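Local coordinates for protein exodeoxyribonuclease (Neisseria meningitidis, PDB 2JC5) that probably cuts DNA at apurinic or apyrimidinic sites during DNA repair, working with magnesium or manganese ions, at residues I106-P111 / I144-D149; V122-L127 / P173-W178; W188-R193 / I220-V225. All blocks are in the same frame, centred on the assembly; numbering follows the deposited sequence.

Contact 1 of 3, residues I106-P111 / I144-D149; sequences ISLYLP and IVVCGD
From Ile106 to Tyr109 and from Val146 to Asp149 the chain pairs in parallel, the axes of strands 106-109 and 144-147 approaching to 4.8 Å at 28° and the backbones tied by five hydrogen bonds, from Ile106 N to Val145 O through to Leu110 N to Asp149 O. Leu108 O does double duty: it accepts the N-H of Asp149 and also meets Gly148 CA at 3.3 Å in a CA-H...O contact. Glycine suits this spot, where the chain turns a corner, because a CB would run into that same carbonyl oxygen. Ile106 and Val146 lie side by side on one face, pointing the same way, and in the conformer described Ile106 CD1 rests 3.8 Å from Val146 CG2. Leu108 adds its CD2 branch at 4.3 Å from Val146 CG1, and these branched aliphatic groups suit this apolar side. The face bearing Ser107, Cys147, Tyr109 and Asp149 is more polar, with Ser107 OG hydrogen-bonded to Val34 O. Tyr109 and Asp149 both carry CG anti to the backbone N (chi1 -176° in the tyrosine), which sends ring and carboxylate out alongside each other. Asp149 OD2 comes to the ring edge, 3.5 Å from Tyr109 CE1, where the C-H rim would probably be a favourable neighbour for a carboxylate oxygen. OD2 also takes a hydrogen bond from Asn8 ND2. Tyr109 and Asp149 are predicted active-site residues, and Asp149 a predicted magnesium ligand, so the strand ends probably deliver catalytic groups. The pair closes a beta-alpha-beta unit whose helix 117-139 covers Ile106 and Leu108 through Met137, Phe126 and Phe130. Cys147 faces Ile4 and Ser6 of strand 2-8, while strand 95-100 flanks 103-109 and strand 217-225 flanks 143-147 in the same sheet.

Contact 2 of 3, residues V122-L127 / P173-W178; sequences VKYRFL and PEEREW. With BCN (bicine), chain C.
Leu127 and Trp178 make the tight part of this helix pair, whose axes stay 11.6 Å apart and are bridged by long side chains. Leu127 CB sits over the five-membered ring of Trp178, 3.7 Å from its centroid, in a CH-pi contact, and the CD2 methyl reaches the six-membered ring at 3.9 Å from CE3. Trp178 NE1 adds a weak hydrogen bond to Leu127 O at 3.2 Å. Further along, the buried Lys123 is fully extended, which carries NZ across to Glu175 OE2 in a 2.8 Å salt bridge. NZ stands above the carboxylate plane, is gripped further by Asn151 O and Ser169 OG, and also donates to bicine O21 at 2.9 Å. Glu175 OE1 in turn takes the backbone N-H groups of Gly170 and Leu172, so this carboxylate ties the start of helix 173-184 to the loop before it. The solvent side is looser: the partly exposed Tyr124 ring meets Glu175 CG obliquely, CE1 at 3.9 Å, and the exposed Glu174 beside it is modelled in two conformers. Bicine is also hydrogen-bonded to Gly113 N, Ser114 OG and Ser169 OG, in a pocket that includes Asn151, the predicted transition-state stabiliser, on the helical flank of this DNase I-like fold.

Contact 3 of 3, residues W188-R193 / I220-V225; sequences WTDMWR and IDYQMV
Thr189 and Val225 exchange two backbone hydrogen bonds, Thr189 N to Val225 O at 2.9 Å and the reverse from Val225 N to Thr189 O, as an antiparallel hydrogen-bonded pair. Beyond the non-hydrogen-bonded pair Asp190 and Met224, Met191 N continues the ladder to Gln223 O at 3.0 Å, although Met191 already belongs to helix 191-195. Two waters extend the network. One takes the hydroxyl hydrogen of Thr189 OG1 at 2.8 Å and donates to Val225 O, so the threonine hydroxyl adds a water-mediated link to the same carbonyl that Thr189 N meets. The other donates to Asp190 OD1 at 2.8 Å while accepting from Trp192 N and Gln223 N, so it links the helix start to the strand. Asp190 holds the N-cap position, but its OD1 reaches Trp192 N through this water; its OD2 makes a salt bridge with Arg219. That oxygen also lies at the ring edge of Tyr222, 3.4 Å from CE2, with carboxylate and ring planes 59° apart; the phenol oxygen itself is bonded to Ile152 O. Outward from the polar centre, the flexible Met224 bends at chi2 (-71°) to put SD 3.7 Å from Asp190 CA. Its CB meets Trp188 CE3 at 4.0 Å, while the indole NE1 is held by Leu134 O of helix 117-139. On the face with Thr189, Met191 SD packs 3.9 Å from Val225 CG2. Trp188 goes on to cover Ile144 and Val146 of strand 143-147, the neighbour of strand 217-225 in the same sheet. Met191 and Val225 instead meet Tyr254 of strand 250-254 in the other sheet, and Met191 also touches Ala233 of strand 233-238.

Contacts 1 and 3 are interior, share one sheet and meet directly: Val146 N lies 2.8 Å from Met224 O, a probable hydrogen bond. Both rest on backbone ladders, parallel in the first and antiparallel in the third. Contact 2 is peripheral, with a buried side and an exposed rim; it has no backbone-to-backbone bond, since its side chains span the gap, and it combines a CH-pi contact with a salt bridge. Its helix 117-139 is the crossover helix of the unit whose strands form contact 1, and Phe126 and Lys123 touch Pro111 there, whereas contacts 2 and 3 do not touch. Asp149 and Asp221, predicted to matter for catalysis, meet where contacts 1 and 3 join.

Contact 1 of 3, residues I106-P111 / I144-D149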
loop_
_atom_site.group_PDB
_atom_site.type_symbol
_atom_site.label_atom_id
_atom_site.label_comp_id
_atom_site.label_asym_id
_atom_site.label_seq_id
_atom_site.Cartn_x
_atom_site.Cartn_y
_atom_site.Cartn_z
ATOM N N ILE A 106 0.189 -8.667 0.162
ATOM C CA ILE A 106 -0.115 -8.034 -1.104
ATOM C C ILE A 106 0.460 -6.636 -1.126
ATOM O O ILE A 106 0.547 -5.962 -0.089
ATOM C CB ILE A 106 -1.633 -7.983 -1.329
ATOM C CG1 ILE A 106 -2.130 -9.393 -1.654
ATOM C CG2 ILE A 106 -2.027 -6.976 -2.426
ATOM C CD1 ILE A 106 -3.494 -9.700 -1.155
ATOM N N SER A 107 0.911 -6.230 -2.307
ATOM C CA SER A 107 1.201 -4.833 -2.587
ATOM C C SER A 107 0.170 -4.359 -3.618
ATOM O O SER A 107 0.075 -4.940 -4.701
ATOM C CB SER A 107 2.596 -4.650 -3.140
ATOM O OG SER A 107 2.841 -3.246 -3.231
ATOM N N LEU A 108 -0.574 -3.305 -3.256
ATOM C CA LEU A 108 -1.711 -2.799 -4.006
ATOM C C LEU A 108 -1.536 -1.325 -4.301
ATOM O O LEU A 108 -1.236 -0.561 -3.402
ATOM C CB LEU A 108 -2.979 -2.956 -3.161
ATOM C CG LEU A 108 -4.258 -2.307 -3.716
ATOM C CD1 LEU A 108 -4.777 -3.031 -4.938
ATOM C CD2 LEU A 108 -5.353 -2.238 -2.645
ATOM N N TYR A 109 -1.754 -0.929 -5.552
ATOM C CA TYR A 109 -1.776 0.472 -5.933
ATOM C C TYR A 109 -3.131 0.746 -6.565
ATOM O O TYR A 109 -3.367 0.442 -7.743
ATOM C CB TYR A 109 -0.643 0.804 -6.886
ATOM C CG TYR A 109 -0.530 2.260 -7.274
ATOM C CD1 TYR A 109 -0.829 3.283 -6.381
ATOM C CD2 TYR A 109 -0.128 2.607 -8.535
ATOM C CE1 TYR A 109 -0.709 4.588 -6.737
ATOM C CE2 TYR A 109 -0.021 3.918 -8.907
ATOM C CZ TYR A 109 -0.307 4.910 -8.011
ATOM O OH TYR A 109 -0.193 6.231 -8.393
ATOM N N LEU A 110 -4.033 1.293 -5.753
ATOM C CA LEU A 110 -5.405 1.551 -6.185
ATOM C C LEU A 110 -5.434 2.800 -7.078
ATOM O O LEU A 110 -4.732 3.750 -6.803
ATOM C CB LEU A 110 -6.286 1.703 -4.951
ATOM C CG LEU A 110 -7.770 1.432 -5.079
ATOM C CD1 LEU A 110 -8.317 0.865 -3.763
ATOM C CD2 LEU A 110 -8.481 2.721 -5.474
ATOM N N PRO A 111 -6.178 2.781 -8.198
ATOM C CA PRO A 111 -6.182 3.939 -9.095
ATOM C C PRO A 111 -6.591 5.240 -8.409
ATOM O O PRO A 111 -7.486 5.234 -7.546
ATOM C CB PRO A 111 -7.246 3.565 -10.147
ATOM C CG PRO A 111 -7.313 2.104 -10.124
ATOM C CD PRO A 111 -7.055 1.707 -8.700
ATOM N N ILE A 144 -3.460 -12.691 6.197
ATOM C CA ILE A 144 -3.219 -11.835 5.031
ATOM C C ILE A 144 -3.058 -10.381 5.426
ATOM O O ILE A 144 -3.831 -9.858 6.245
ATOM C CB ILE A 144 -4.353 -11.951 3.987
ATOM C CG1 ILE A 144 -4.608 -13.414 3.629
ATOM C CG2 ILE A 144 -3.994 -11.139 2.718
ATOM C CD1 ILE A 144 -5.724 -13.629 2.652
ATOM N N VAL A 145 -2.040 -9.740 4.852
ATOM C CA VAL A 145 -1.858 -8.298 4.953
ATOM C C VAL A 145 -1.949 -7.727 3.548
ATOM O O VAL A 145 -1.135 -8.079 2.697
ATOM C CB VAL A 145 -0.508 -7.922 5.581
ATOM C CG1 VAL A 145 -0.387 -6.386 5.747
ATOM C CG2 VAL A 145 -0.350 -8.616 6.939
ATOM N N VAL A 146 -2.925 -6.835 3.326
ATOM C CA VAL A 146 -3.029 -6.101 2.066
ATOM C C VAL A 146 -2.441 -4.710 2.303
ATOM O O VAL A 146 -3.078 -3.858 2.940
ATOM C CB VAL A 146 -4.485 -6.018 1.550
ATOM C CG1 VAL A 146 -4.524 -5.359 0.171
ATOM C CG2 VAL A 146 -5.114 -7.417 1.483
ATOM N N CYS A 147 -1.205 -4.525 1.844
ATOM C CA CYS A 147 -0.485 -3.277 1.949
ATOM C C CYS A 147 -0.724 -2.435 0.725
ATOM O O CYS A 147 -0.708 -2.944 -0.391
ATOM C CB CYS A 147 1.015 -3.511 1.981
ATOM S SG CYS A 147 1.660 -4.251 3.429
ATOM N N GLY A 148 -0.849 -1.128 0.909
ATOM C CA GLY A 148 -0.597 -0.263 -0.209
ATOM C C GLY A 148 -1.236 1.084 -0.123
ATOM O O GLY A 148 -1.612 1.547 0.949
ATOM N N ASP A 149 -1.317 1.701 -1.292
ATOM C CA ASP A 149 -1.865 3.026 -1.450
ATOM C C ASP A 149 -3.266 2.832 -1.992
ATOM O O ASP A 149 -3.443 2.409 -3.133
ATOM C CB ASP A 149 -1.000 3.814 -2.414
ATOM C CG ASP A 149 -1.531 5.192 -2.726
ATOM O OD1 ASP A 149 -2.602 5.586 -2.219
ATOM O OD2 ASP A 149 -0.851 5.914 -3.503
#

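Contact 2 of 3, residues V122-L127 / P173-W178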
loop_
_atom_site.group_PDB
_atom_site.type_symbol
_atom_site.label_atom_id
_atom_site.label_comp_id
_atom_site.label_asym_id
_atom_site.label_seq_id
_atom_site.Cartn_x
_atom_site.Cartn_y
_atom_site.Cartn_z
ATOM N N VAL A 122 -12.716 4.668 -13.613
ATOM C CA VAL A 122 -11.816 3.502 -13.480
ATOM C C VAL A 122 -11.649 3.134 -12.003
ATOM O O VAL A 122 -11.691 1.962 -11.643
ATOM C CB VAL A 122 -10.414 3.741 -14.124
ATOM C CG1 VAL A 122 -9.422 2.639 -13.745
ATOM C CG2 VAL A 122 -10.555 3.871 -15.639
ATOM N N LYS A 123 -11.460 4.145 -11.148
ATOM C CA LYS A 123 -11.280 3.908 -9.740
ATOM C C LYS A 123 -12.500 3.206 -9.168
ATOM O O LYS A 123 -12.367 2.205 -8.475
ATOM C CB LYS A 123 -10.982 5.222 -9.013
ATOM C CG LYS A 123 -10.742 5.108 -7.519
ATOM C CD LYS A 123 -10.384 6.468 -6.949
ATOM C CE LYS A 123 -9.939 6.395 -5.522
ATOM N NZ LYS A 123 -9.756 7.747 -4.879
ATOM N N TYR A 124 -13.698 3.703 -9.480
ATOM C CA TYR A 124 -14.905 3.035 -8.991
ATOM C C TYR A 124 -15.058 1.623 -9.544
ATOM O O TYR A 124 -15.460 0.736 -8.812
ATOM C CB TYR A 124 -16.167 3.842 -9.289
ATOM C CG TYR A 124 -16.409 5.016 -8.360
ATOM C CD1 TYR A 124 -16.316 4.863 -6.979
ATOM C CD2 TYR A 124 -16.797 6.257 -8.858
ATOM C CE1 TYR A 124 -16.581 5.913 -6.116
ATOM C CE2 TYR A 124 -17.075 7.320 -7.998
ATOM C CZ TYR A 124 -16.947 7.135 -6.628
ATOM O OH TYR A 124 -17.211 8.176 -5.767
ATOM N N ARG A 125 -14.744 1.400 -10.819
ATOM C CA ARG A 125 -14.772 0.041 -11.346
ATOM C C ARG A 125 -13.745 -0.866 -10.641
ATOM O O ARG A 125 -14.004 -2.039 -10.387
ATOM C CB ARG A 125 -14.589 0.057 -12.867
ATOM C CG ARG A 125 -15.792 0.660 -13.577
ATOM C CD ARG A 125 -15.806 0.360 -15.053
ATOM N NE ARG A 125 -14.751 1.076 -15.771
ATOM C CZ ARG A 125 -13.589 0.558 -16.165
ATOM N NH1 ARG A 125 -13.282 -0.713 -15.923
ATOM N NH2 ARG A 125 -12.721 1.319 -16.823
ATOM N N PHE A 126 -12.578 -0.326 -10.294
ATOM C CA PHE A 126 -11.605 -1.097 -9.525
ATOM C C PHE A 126 -12.138 -1.492 -8.144
ATOM O O PHE A 126 -12.015 -2.638 -7.704
ATOM C CB PHE A 126 -10.332 -0.285 -9.377
ATOM C CG PHE A 126 -9.186 -1.057 -8.793
ATOM C CD1 PHE A 126 -9.101 -1.314 -7.431
ATOM C CD2 PHE A 126 -8.194 -1.531 -9.620
ATOM C CE1 PHE A 126 -8.045 -2.046 -6.912
ATOM C CE2 PHE A 126 -7.119 -2.243 -9.115
ATOM C CZ PHE A 126 -7.054 -2.502 -7.752
ATOM N N LEU A 127 -12.756 -0.535 -7.461
ATOM C CA LEU A 127 -13.357 -0.828 -6.176
ATOM C C LEU A 127 -14.358 -1.978 -6.282
ATOM O O LEU A 127 -14.399 -2.853 -5.429
ATOM C CB LEU A 127 -14.054 0.410 -5.592
ATOM C CG LEU A 127 -13.250 1.680 -5.257
ATOM C CD1 LEU A 127 -14.079 2.627 -4.365
ATOM C CD2 LEU A 127 -11.894 1.360 -4.645
ATOM N N PRO A 173 -17.988 10.669 -0.617
ATOM C CA PRO A 173 -18.846 9.842 0.213
ATOM C C PRO A 173 -18.858 8.372 -0.187
ATOM O O PRO A 173 -18.764 7.505 0.671
ATOM C CB PRO A 173 -20.227 10.475 0.021
ATOM C CG PRO A 173 -19.948 11.867 -0.295
ATOM C CD PRO A 173 -18.658 11.903 -1.055
ATOM N N GLU A 174 -18.916 8.093 -1.487
ATOM C CA GLU A 174 -19.000 6.721 -1.973
ATOM C C GLU A 174 -17.708 5.956 -1.699
ATOM O O GLU A 174 -17.724 4.761 -1.411
ATOM C CB GLU A 174 -19.315 6.690 -3.480
ATOM C CG GLU A 174 -20.719 7.189 -3.875
ATOM C CD GLU A 174 -20.796 8.698 -4.085
ATOM O OE1 GLU A 174 -19.992 9.439 -3.478
ATOM O OE2 GLU A 174 -21.665 9.152 -4.864
ATOM N N GLU A 175 -16.586 6.665 -1.786
ATOM C CA GLU A 175 -15.292 6.069 -1.512
ATOM C C GLU A 175 -15.115 5.735 -0.038
ATOM O O GLU A 175 -14.631 4.660 0.312
ATOM C CB GLU A 175 -14.194 7.034 -1.947
ATOM C CG GLU A 175 -14.106 7.232 -3.446
ATOM C CD GLU A 175 -13.088 8.275 -3.821
ATOM O OE1 GLU A 175 -12.900 9.231 -3.053
ATOM O OE2 GLU A 175 -12.477 8.148 -4.895
ATOM N N ARG A 176 -15.485 6.676 0.826
ATOM C CA ARG A 176 -15.379 6.472 2.264
ATOM C C ARG A 176 -16.283 5.317 2.693
ATOM O O ARG A 176 -15.904 4.491 3.528
ATOM C CB ARG A 176 -15.784 7.732 3.008
ATOM C CG ARG A 176 -14.936 8.950 2.682
ATOM C CD ARG A 176 -15.545 10.223 3.230
ATOM N NE ARG A 176 -15.629 10.193 4.687
ATOM C CZ ARG A 176 -16.221 11.126 5.430
ATOM N NH1 ARG A 176 -16.789 12.189 4.859
ATOM N NH2 ARG A 176 -16.238 10.990 6.748
ATOM N N GLU A 177 -17.479 5.272 2.117
ATOM C CA GLU A 177 -18.421 4.187 2.411
ATOM C C GLU A 177 -17.822 2.839 2.031
ATOM O O GLU A 177 -17.996 1.859 2.746
ATOM C CB GLU A 177 -19.772 4.387 1.711
ATOM C CG GLU A 177 -20.815 3.321 2.067
ATOM N N TRP A 178 -17.132 2.795 0.898
ATOM C CA TRP A 178 -16.541 1.566 0.401
ATOM C C TRP A 178 -15.471 1.050 1.379
ATOM O O TRP A 178 -15.493 -0.131 1.751
ATOM C CB TRP A 178 -15.996 1.770 -1.024
ATOM C CG TRP A 178 -15.490 0.523 -1.650
ATOM C CD1 TRP A 178 -16.199 -0.384 -2.400
ATOM C CD2 TRP A 178 -14.148 0.018 -1.579
ATOM N NE1 TRP A 178 -15.382 -1.418 -2.781
ATOM C CE2 TRP A 178 -14.121 -1.199 -2.302
ATOM C CE3 TRP A 178 -12.966 0.474 -0.977
ATOM C CZ2 TRP A 178 -12.968 -1.961 -2.443
ATOM C CZ3 TRP A 178 -11.818 -0.288 -1.119
ATOM C CH2 TRP A 178 -11.828 -1.500 -1.843
HETATM N N1 BCN C . -5.560 11.766 -4.221
HETATM C C1 BCN C . -6.424 10.569 -4.347
HETATM C C2 BCN C . -6.996 10.402 -5.734
HETATM O O21 BCN C . -7.662 9.354 -5.974
HETATM O O22 BCN C . -6.791 11.290 -6.578
HETATM C C3 BCN C . -4.134 11.439 -4.073
HETATM C C4 BCN C . -3.495 11.376 -5.447
HETATM O O4 BCN C . -3.741 12.569 -6.233
HETATM C C5 BCN C . -6.024 12.648 -3.092
HETATM C C6 BCN C . -5.703 14.108 -3.382
HETATM O O6 BCN C . -5.920 14.443 -4.754
#

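Contact 3 of 3, residues W188-R193 / I220-V225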
loop_
_atom_site.group_PDB
_atom_site.type_symbol
_atom_site.label_atom_id
_atom_site.label_comp_id
_atom_site.label_asym_id
_atom_site.label_seq_id
_atom_site.Cartn_x
_atom_site.Cartn_y
_atom_site.Cartn_z
ATOM N N TRP A 188 -12.185 -6.780 7.576
ATOM C CA TRP A 188 -10.756 -6.429 7.555
ATOM C C TRP A 188 -10.443 -5.391 8.635
ATOM O O TRP A 188 -11.277 -4.538 8.959
ATOM C CB TRP A 188 -10.331 -5.903 6.188
ATOM C CG TRP A 188 -10.322 -6.950 5.127
ATOM C CD1 TRP A 188 -11.367 -7.336 4.357
ATOM C CD2 TRP A 188 -9.222 -7.761 4.752
ATOM N NE1 TRP A 188 -10.985 -8.336 3.506
ATOM C CE2 TRP A 188 -9.666 -8.625 3.734
ATOM C CE3 TRP A 188 -7.898 -7.844 5.176
ATOM C CZ2 TRP A 188 -8.827 -9.543 3.115
ATOM C CZ3 TRP A 188 -7.059 -8.766 4.554
ATOM C CH2 TRP A 188 -7.532 -9.597 3.541
ATOM N N THR A 189 -9.231 -5.458 9.182
ATOM C CA THR A 189 -8.785 -4.505 10.194
ATOM C C THR A 189 -7.866 -3.480 9.548
ATOM O O THR A 189 -6.860 -3.840 8.952
ATOM C CB THR A 189 -8.027 -5.228 11.336
ATOM O OG1 THR A 189 -8.930 -6.094 12.027
ATOM C CG2 THR A 189 -7.414 -4.252 12.345
ATOM N N ASP A 190 -8.193 -2.201 9.735
ATOM C CA ASP A 190 -7.340 -1.089 9.345
ATOM C C ASP A 190 -6.315 -0.985 10.465
ATOM O O ASP A 190 -6.606 -0.493 11.557
ATOM C CB ASP A 190 -8.236 0.154 9.203
ATOM C CG ASP A 190 -7.477 1.418 8.970
ATOM O OD1 ASP A 190 -6.228 1.404 9.061
ATOM O OD2 ASP A 190 -8.166 2.437 8.687
ATOM N N MET A 191 -5.114 -1.479 10.213
ATOM C CA MET A 191 -4.204 -1.764 11.317
ATOM C C MET A 191 -3.808 -0.508 12.081
ATOM O O MET A 191 -3.758 -0.514 13.319
ATOM C CB MET A 191 -2.963 -2.507 10.835
ATOM C CG MET A 191 -2.358 -3.408 11.886
ATOM S SD MET A 191 -3.448 -4.740 12.487
ATOM C CE MET A 191 -3.998 -4.160 14.106
ATOM N N TRP A 192 -3.522 0.570 11.353
ATOM C CA TRP A 192 -3.130 1.813 11.991
ATOM C C TRP A 192 -4.230 2.335 12.917
ATOM O O TRP A 192 -3.989 2.703 14.075
ATOM C CB TRP A 192 -2.807 2.906 10.962
ATOM C CG TRP A 192 -2.440 4.178 11.641
ATOM C CD1 TRP A 192 -3.262 5.212 11.963
ATOM C CD2 TRP A 192 -1.152 4.498 12.188
ATOM N NE1 TRP A 192 -2.552 6.184 12.653
ATOM C CE2 TRP A 192 -1.255 5.770 12.798
ATOM C CE3 TRP A 192 0.084 3.840 12.207
ATOM C CZ2 TRP A 192 -0.180 6.394 13.399
ATOM C CZ3 TRP A 192 1.153 4.471 12.807
ATOM C CH2 TRP A 192 1.011 5.730 13.412
ATOM N N ARG A 193 -5.450 2.389 12.399
ATOM C CA ARG A 193 -6.548 3.008 13.143
ATOM C C ARG A 193 -6.916 2.156 14.336
ATOM O O ARG A 193 -7.332 2.681 15.370
ATOM C CB ARG A 193 -7.749 3.206 12.230
ATOM C CG ARG A 193 -8.934 3.877 12.848
ATOM C CD ARG A 193 -8.637 5.200 13.472
ATOM N NE ARG A 193 -8.066 6.162 12.537
ATOM C CZ ARG A 193 -6.942 6.851 12.714
ATOM N NH1 ARG A 193 -6.177 6.703 13.791
ATOM N NH2 ARG A 193 -6.559 7.711 11.769
ATOM N N ILE A 220 -3.777 7.759 3.297
ATOM C CA ILE A 220 -4.300 6.981 2.172
ATOM C C ILE A 220 -3.573 5.646 1.970
ATOM O O ILE A 220 -3.967 4.870 1.100
ATOM C CB ILE A 220 -4.339 7.809 0.871
ATOM C CG1 ILE A 220 -2.948 8.346 0.519
ATOM C CG2 ILE A 220 -5.374 8.932 0.990
ATOM C CD1 ILE A 220 -2.873 9.029 -0.865
ATOM N N ASP A 221 -2.533 5.391 2.769
ATOM C CA ASP A 221 -1.795 4.133 2.752
ATOM C C ASP A 221 -2.231 3.330 3.958
ATOM O O ASP A 221 -2.421 3.891 5.044
ATOM C CB ASP A 221 -0.301 4.407 2.789
ATOM C CG ASP A 221 0.165 5.199 1.575
ATOM O OD1 ASP A 221 0.461 4.570 0.525
ATOM O OD2 ASP A 221 0.239 6.450 1.648
ATOM N N TYR A 222 -2.413 2.035 3.758
ATOM C CA TYR A 222 -2.958 1.148 4.786
ATOM C C TYR A 222 -2.231 -0.177 4.819
ATOM O O TYR A 222 -1.673 -0.621 3.817
ATOM C CB TYR A 222 -4.418 0.776 4.503
ATOM C CG TYR A 222 -5.430 1.870 4.459
ATOM C CD1 TYR A 222 -5.542 2.698 3.346
ATOM C CD2 TYR A 222 -6.321 2.063 5.502
ATOM C CE1 TYR A 222 -6.477 3.695 3.305
ATOM C CE2 TYR A 222 -7.269 3.053 5.450
ATOM C CZ TYR A 222 -7.353 3.862 4.340
ATOM O OH TYR A 222 -8.332 4.836 4.291
ATOM N N GLN A 223 -2.327 -0.840 5.962
ATOM C CA GLN A 223 -2.190 -2.299 6.047
ATOM C C GLN A 223 -3.528 -2.833 6.527
ATOM O O GLN A 223 -3.921 -2.580 7.657
ATOM C CB GLN A 223 -1.032 -2.680 6.980
ATOM C CG GLN A 223 0.322 -2.235 6.425
ATOM C CD GLN A 223 1.557 -2.895 7.062
ATOM O OE1 GLN A 223 1.500 -3.969 7.668
ATOM N NE2 GLN A 223 2.691 -2.247 6.890
ATOM N N MET A 224 -4.260 -3.487 5.627
ATOM C CA MET A 224 -5.526 -4.132 5.974
ATOM C C MET A 224 -5.240 -5.589 6.305
ATOM O O MET A 224 -4.610 -6.275 5.509
ATOM C CB MET A 224 -6.533 -4.069 4.825
ATOM C CG MET A 224 -7.016 -2.666 4.495
ATOM S SD MET A 224 -8.098 -2.022 5.801
ATOM C CE MET A 224 -8.843 -0.647 4.920
ATOM N N VAL A 225 -5.696 -6.058 7.466
ATOM C CA VAL A 225 -5.230 -7.330 8.015
ATOM C C VAL A 225 -6.403 -8.228 8.425
ATOM O O VAL A 225 -7.439 -7.751 8.899
ATOM C CB VAL A 225 -4.286 -7.055 9.226
ATOM C CG1 VAL A 225 -3.625 -8.328 9.733
ATOM C CG2 VAL A 225 -3.202 -6.037 8.841
HETATM O O HOH W 1 -9.508 -8.387 10.605
HETATM O O HOH W 2 -3.558 0.924 8.262
#